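Local coordinates for protein geranylgeranyl pyrophosphate synthase (Corynebacterium glutamicum, PDB 3LK5) that probably makes isoprenoid diphosphates as a magnesium-dependent prenyltransferase of the FPP/GGPP synthase family, adding allylic and isopentenyl diphosphate units together, at residues A[64-70]-A[94-98]; A[255-259]-A[333-337]. All coordinates share one frame. Numbering follows the deposited sequence.

Both contacts belong to a single all-helical body, the polyprenyl synthase fold, and come one after the other along the chain. Interaction 1 joins the start of helix 65-78 to helix 87-111, which carries the magnesium-binding Asp108; interaction 2 joins helix 236-263 to helix 329-347. No helix is common to the two pairs, but helix 205-231 is touched by side chains from both. Their centres lie 23 Å apart and their nearest atoms about 7 Å apart. The two roughly antiparallel pairs include parts of two conserved motifs: the RxRP end of GGKRxRP in interaction 1, and the aspartate pair of the second aspartate-rich motif in interaction 2.

Interaction 1. Residues A[64-70]-A[94-98]; sequences RIRPLYA and AASLE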
loop_
_atom_site.group_PDB
_atom_site.type_symbol
_atom_site.label_atom_id
_atom_site.label_comp_id
_atom_site.label_asym_id
_atom_site.label_seq_id
_atom_site.Cartn_x
_atom_site.Cartn_y
_atom_site.Cartn_z
ATOM N N ARG A 64 -7.638 0.337 18.983
ATOM C CA ARG A 64 -6.186 0.050 19.105
ATOM C C ARG A 64 -5.895 -1.409 19.566
ATOM O O ARG A 64 -4.926 -1.654 20.278
ATOM C CB ARG A 64 -5.485 1.047 20.047
ATOM C CG ARG A 64 -5.890 2.546 19.852
ATOM C CD ARG A 64 -5.757 3.045 18.402
ATOM N NE ARG A 64 -5.938 4.502 18.417
ATOM C CZ ARG A 64 -5.958 5.295 17.354
ATOM N NH1 ARG A 64 -5.786 4.794 16.122
ATOM N NH2 ARG A 64 -6.161 6.601 17.526
ATOM N N ILE A 65 -6.765 -2.336 19.189
ATOM C CA ILE A 65 -6.642 -3.738 19.636
ATOM C C ILE A 65 -5.358 -4.378 19.089
ATOM O O ILE A 65 -4.702 -5.192 19.759
ATOM C CB ILE A 65 -7.907 -4.561 19.224
ATOM C CG1 ILE A 65 -7.925 -5.914 19.937
ATOM C CG2 ILE A 65 -7.955 -4.837 17.764
ATOM C CD1 ILE A 65 -7.674 -5.782 21.413
ATOM N N ARG A 66 -4.973 -3.989 17.862
ATOM C CA ARG A 66 -3.800 -4.621 17.245
ATOM C C ARG A 66 -2.501 -4.186 17.922
ATOM O O ARG A 66 -1.728 -5.041 18.316
ATOM C CB ARG A 66 -3.792 -4.479 15.691
ATOM C CG ARG A 66 -4.989 -5.172 15.034
ATOM C CD ARG A 66 -5.170 -4.834 13.547
ATOM N NE ARG A 66 -6.458 -5.376 13.112
ATOM C CZ ARG A 66 -7.642 -4.811 13.343
ATOM N NH1 ARG A 66 -7.729 -3.656 13.975
ATOM N NH2 ARG A 66 -8.752 -5.418 12.931
ATOM N N PRO A 67 -2.271 -2.859 18.121
ATOM C CA PRO A 67 -1.106 -2.468 18.917
ATOM C C PRO A 67 -1.173 -3.028 20.321
ATOM O O PRO A 67 -0.153 -3.390 20.895
ATOM C CB PRO A 67 -1.223 -0.928 19.012
ATOM C CG PRO A 67 -2.000 -0.531 17.811
ATOM C CD PRO A 67 -2.962 -1.694 17.545
ATOM N N LEU A 68 -2.370 -3.113 20.877
ATOM C CA LEU A 68 -2.492 -3.704 22.232
ATOM C C LEU A 68 -2.002 -5.163 22.292
ATOM O O LEU A 68 -1.279 -5.559 23.204
ATOM C CB LEU A 68 -3.948 -3.614 22.687
ATOM C CG LEU A 68 -4.247 -4.055 24.137
ATOM C CD1 LEU A 68 -3.287 -3.475 25.235
ATOM C CD2 LEU A 68 -5.709 -3.703 24.422
ATOM N N TYR A 69 -2.362 -5.961 21.288
ATOM C CA TYR A 69 -1.874 -7.330 21.209
ATOM C C TYR A 69 -0.388 -7.419 20.927
ATOM O O TYR A 69 0.269 -8.291 21.480
ATOM C CB TYR A 69 -2.694 -8.188 20.214
ATOM C CG TYR A 69 -3.906 -8.832 20.865
ATOM C CD1 TYR A 69 -5.182 -8.565 20.403
ATOM C CD2 TYR A 69 -3.750 -9.720 21.952
ATOM C CE1 TYR A 69 -6.299 -9.164 20.993
ATOM C CE2 TYR A 69 -4.836 -10.323 22.535
ATOM C CZ TYR A 69 -6.108 -10.053 22.042
ATOM O OH TYR A 69 -7.201 -10.671 22.621
ATOM N N ALA A 70 0.158 -6.544 20.069
ATOM C CA ALA A 70 1.594 -6.526 19.869
ATOM C C ALA A 70 2.332 -6.242 21.198
ATOM O O ALA A 70 3.330 -6.894 21.539
ATOM C CB ALA A 70 1.979 -5.477 18.791
ATOM N N ALA A 94 4.521 -1.238 17.723
ATOM C CA ALA A 94 3.138 -1.580 17.985
ATOM C C ALA A 94 2.128 -0.650 17.328
ATOM O O ALA A 94 1.143 -1.103 16.719
ATOM C CB ALA A 94 2.890 -1.676 19.562
ATOM N N ALA A 95 2.394 0.650 17.429
ATOM C CA ALA A 95 1.473 1.666 16.933
ATOM C C ALA A 95 1.386 1.684 15.413
ATOM O O ALA A 95 0.345 2.072 14.858
ATOM C CB ALA A 95 1.907 3.077 17.453
ATOM N N SER A 96 2.460 1.257 14.743
ATOM C CA SER A 96 2.487 1.278 13.257
ATOM C C SER A 96 1.322 0.443 12.682
ATOM O O SER A 96 0.851 0.690 11.567
ATOM C CB SER A 96 3.828 0.752 12.713
ATOM O OG SER A 96 3.889 -0.663 12.894
ATOM N N LEU A 97 0.875 -0.568 13.431
ATOM C CA LEU A 97 -0.284 -1.359 13.019
ATOM C C LEU A 97 -1.543 -0.547 12.762
ATOM O O LEU A 97 -2.371 -0.943 11.939
ATOM C CB LEU A 97 -0.609 -2.439 14.067
ATOM C CG LEU A 97 0.539 -3.430 14.280
ATOM C CD1 LEU A 97 0.135 -4.442 15.342
ATOM C CD2 LEU A 97 0.875 -4.186 12.977
ATOM N N GLU A 98 -1.699 0.591 13.450
ATOM C CA GLU A 98 -2.848 1.465 13.171
ATOM C C GLU A 98 -2.840 2.026 11.745
ATOM O O GLU A 98 -3.905 2.303 11.176
ATOM C CB GLU A 98 -2.884 2.640 14.148
ATOM C CG GLU A 98 -3.232 2.174 15.556
ATOM C CD GLU A 98 -4.600 1.421 15.567
ATOM O OE1 GLU A 98 -5.641 1.997 15.159
ATOM O OE2 GLU A 98 -4.625 0.241 15.901
HETATM O O HOH W 1 -7.955 0.923 16.083
HETATM O O HOH W 2 -6.307 -2.020 15.899
#
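Arg64 sits at the N-cap of helix 65-78 with left-handed backbone angles (61/31), and its guanidinium reaches Glu98 edge-on: NH1 donates to OE1 at 3.0 Å in a salt bridge and also bonds the Val58 carbonyl. A water ties Arg64 N (3.0 Å) to Glu98 OE1 (2.7 Å). Arg66 starts toward helix 87-111, with CB 3.9 Å from Leu97 CD1, but its guanidinium turns off; a second water accepts from Arg66 N (3.1 Å) and NH1 (2.9 Å) and donates to Glu98 OE2 (2.8 Å). Pro67 is the knob, seated in a hole of Ala94, Ala95, Leu97 and Glu98, its CD only 3.0 Å from Glu98 OE2. One turn on, Ala70 CB meets both Ala94 CB and Leu97 CD1 at 4.0 Å. The small side chains of Pro67, Ala70 and Ala94 let the nearly antiparallel axes (161°) approach to 7.5 Å, with the CA atoms of Pro67 and Ala94 4.4 Å apart. Segment 64-70 carries most of the GGKRxRP motif, whose lysine and second arginine, here Arg66, bind isopentenyl diphosphate in relatives, whereas Arg64 is used up inside the protein. Buried Glu98 engages Arg64 directly and Arg66 through water, which anchors the motif's backbone, while the Arg66 side chain lies about 9 Å from that of Asp108 and beside a bound glycerol, probably from the crystallisation liquor, and probably faces the substrate pocket.

Interaction 2. Residues A[255-259]-A[333-337]; sequences LRDDL and VEQRI
In the conformer given for Glu334, a bidentate salt bridge joins it to Arg256: NH1 donates to OE2 at 2.8 Å and NH2 to OE1 at 2.9 Å, so the carboxylate lies at the guanidinium edge. Arg256 gets there by curling (chi1 t, chi2 p, chi3 p), and its NE bonds the carbonyl of Thr369. Ile337 CD1 lies over one guanidinium face. Both segments are regular alpha helix, running at 150° to each other with axes 10.1 Å apart at closest approach, Leu255 facing Ile337 with their CA atoms 6.7 Å apart. Leu255 and Leu259, one turn apart and both mt, point toward the partner: Leu255 CB packs on Ile337 CG1 (3.6 Å) and Val333 CG1 (3.9 Å), and Leu259 sets CG against Val333 CG1 and CD1 against Ile337 CD1, each at 3.8 Å. At the other flank Leu255 CD1 meets Arg336 CB at 3.9 Å, while Arg336 NH1 bridges to Asp209. Asp257 and Asp258 match the first two aspartates of the second aspartate-rich motif of trans-prenyltransferases; their neighbours Leu255, Arg256 and Leu259 pack that turn of helix 236-263 on helix 329-347.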
loop_
_atom_site.group_PDB
_atom_site.type_symbol
_atom_site.label_atom_id
_atom_site.label_comp_id
_atom_site.label_asym_id
_atom_site.label_seq_id
_atom_site.Cartn_x
_atom_site.Cartn_y
_atom_site.Cartn_z
ATOM N N LEU A 255 -16.518 -14.112 14.711
ATOM C CA LEU A 255 -17.895 -14.712 14.893
ATOM C C LEU A 255 -18.779 -13.843 15.774
ATOM O O LEU A 255 -19.957 -13.633 15.455
ATOM C CB LEU A 255 -17.823 -16.120 15.437
ATOM C CG LEU A 255 -17.126 -17.175 14.544
ATOM C CD1 LEU A 255 -17.069 -18.495 15.331
ATOM C CD2 LEU A 255 -17.853 -17.365 13.196
ATOM N N ARG A 256 -18.217 -13.325 16.869
ATOM C CA ARG A 256 -18.969 -12.396 17.737
ATOM C C ARG A 256 -19.359 -11.146 16.957
ATOM O O ARG A 256 -20.489 -10.640 17.089
ATOM C CB ARG A 256 -18.161 -11.993 18.994
ATOM C CG ARG A 256 -18.864 -10.937 19.899
ATOM C CD ARG A 256 -20.292 -11.410 20.369
ATOM N NE ARG A 256 -20.153 -12.587 21.223
ATOM C CZ ARG A 256 -21.092 -13.515 21.438
ATOM N NH1 ARG A 256 -22.282 -13.428 20.842
ATOM N NH2 ARG A 256 -20.812 -14.540 22.246
ATOM N N ASP A 257 -18.411 -10.624 16.179
ATOM C CA ASP A 257 -18.664 -9.437 15.368
ATOM C C ASP A 257 -19.785 -9.678 14.314
ATOM O O ASP A 257 -20.613 -8.784 14.066
ATOM C CB ASP A 257 -17.350 -8.963 14.694
ATOM C CG ASP A 257 -16.535 -8.010 15.588
ATOM O OD1 ASP A 257 -16.886 -7.794 16.778
ATOM O OD2 ASP A 257 -15.515 -7.463 15.101
ATOM N N ASP A 258 -19.803 -10.884 13.730
ATOM C CA ASP A 258 -20.876 -11.265 12.812
ATOM C C ASP A 258 -22.236 -11.279 13.540
ATOM O O ASP A 258 -23.205 -10.765 13.007
ATOM C CB ASP A 258 -20.650 -12.636 12.209
ATOM C CG ASP A 258 -19.374 -12.740 11.381
ATOM O OD1 ASP A 258 -18.820 -11.716 10.908
ATOM O OD2 ASP A 258 -18.944 -13.878 11.192
ATOM N N LEU A 259 -22.294 -11.825 14.757
ATOM C CA LEU A 259 -23.571 -11.849 15.486
ATOM C C LEU A 259 -24.014 -10.434 15.816
ATOM O O LEU A 259 -25.189 -10.083 15.607
ATOM C CB LEU A 259 -23.498 -12.727 16.738
ATOM C CG LEU A 259 -23.234 -14.219 16.518
ATOM C CD1 LEU A 259 -23.212 -14.977 17.843
ATOM C CD2 LEU A 259 -24.319 -14.861 15.578
ATOM N N VAL A 333 -23.453 -20.778 15.986
ATOM C CA VAL A 333 -22.310 -19.839 16.056
ATOM C C VAL A 333 -21.866 -19.559 17.502
ATOM O O VAL A 333 -20.654 -19.562 17.799
ATOM C CB VAL A 333 -22.622 -18.539 15.255
ATOM C CG1 VAL A 333 -21.481 -17.457 15.475
ATOM C CG2 VAL A 333 -22.804 -18.915 13.714
ATOM N N GLU A 334 -22.831 -19.356 18.401
ATOM C CA GLU A 334 -22.530 -19.134 19.820
ATOM C C GLU A 334 -21.756 -20.323 20.416
ATOM O O GLU A 334 -20.809 -20.120 21.176
ATOM C CB GLU A 334 -23.802 -18.796 20.630
ATOM C CG GLU A 334 -24.444 -17.424 20.283
ATOM C CD GLU A 334 -23.895 -16.254 21.110
ATOM O OE1 GLU A 334 -22.907 -16.474 21.855
ATOM O OE2 GLU A 334 -24.455 -15.116 21.035
ATOM N N GLN A 335 -22.143 -21.554 20.061
ATOM C CA GLN A 335 -21.393 -22.740 20.501
ATOM C C GLN A 335 -19.944 -22.734 20.007
ATOM O O GLN A 335 -19.022 -23.087 20.748
ATOM C CB GLN A 335 -22.117 -24.050 20.095
ATOM C CG GLN A 335 -23.397 -24.328 20.949
ATOM C CD GLN A 335 -24.465 -25.245 20.260
ATOM O OE1 GLN A 335 -25.631 -25.308 20.720
ATOM N NE2 GLN A 335 -24.077 -25.923 19.164
ATOM N N ARG A 336 -19.743 -22.364 18.750
ATOM C CA ARG A 336 -18.376 -22.270 18.200
ATOM C C ARG A 336 -17.554 -21.225 18.965
ATOM O O ARG A 336 -16.386 -21.464 19.280
ATOM C CB ARG A 336 -18.421 -21.848 16.737
ATOM C CG ARG A 336 -18.851 -22.936 15.789
ATOM C CD ARG A 336 -18.591 -22.447 14.389
ATOM N NE ARG A 336 -19.111 -23.335 13.364
ATOM C CZ ARG A 336 -18.587 -23.401 12.141
ATOM N NH1 ARG A 336 -17.534 -22.633 11.802
ATOM N NH2 ARG A 336 -19.126 -24.225 11.253
ATOM N N ILE A 337 -18.178 -20.087 19.283
ATOM C CA ILE A 337 -17.487 -18.997 20.021
ATOM C C ILE A 337 -17.049 -19.535 21.385
ATOM O O ILE A 337 -15.899 -19.352 21.830
ATOM C CB ILE A 337 -18.408 -17.741 20.143
ATOM C CG1 ILE A 337 -18.634 -17.083 18.763
ATOM C CG2 ILE A 337 -17.858 -16.691 21.162
ATOM C CD1 ILE A 337 -19.727 -16.021 18.787
#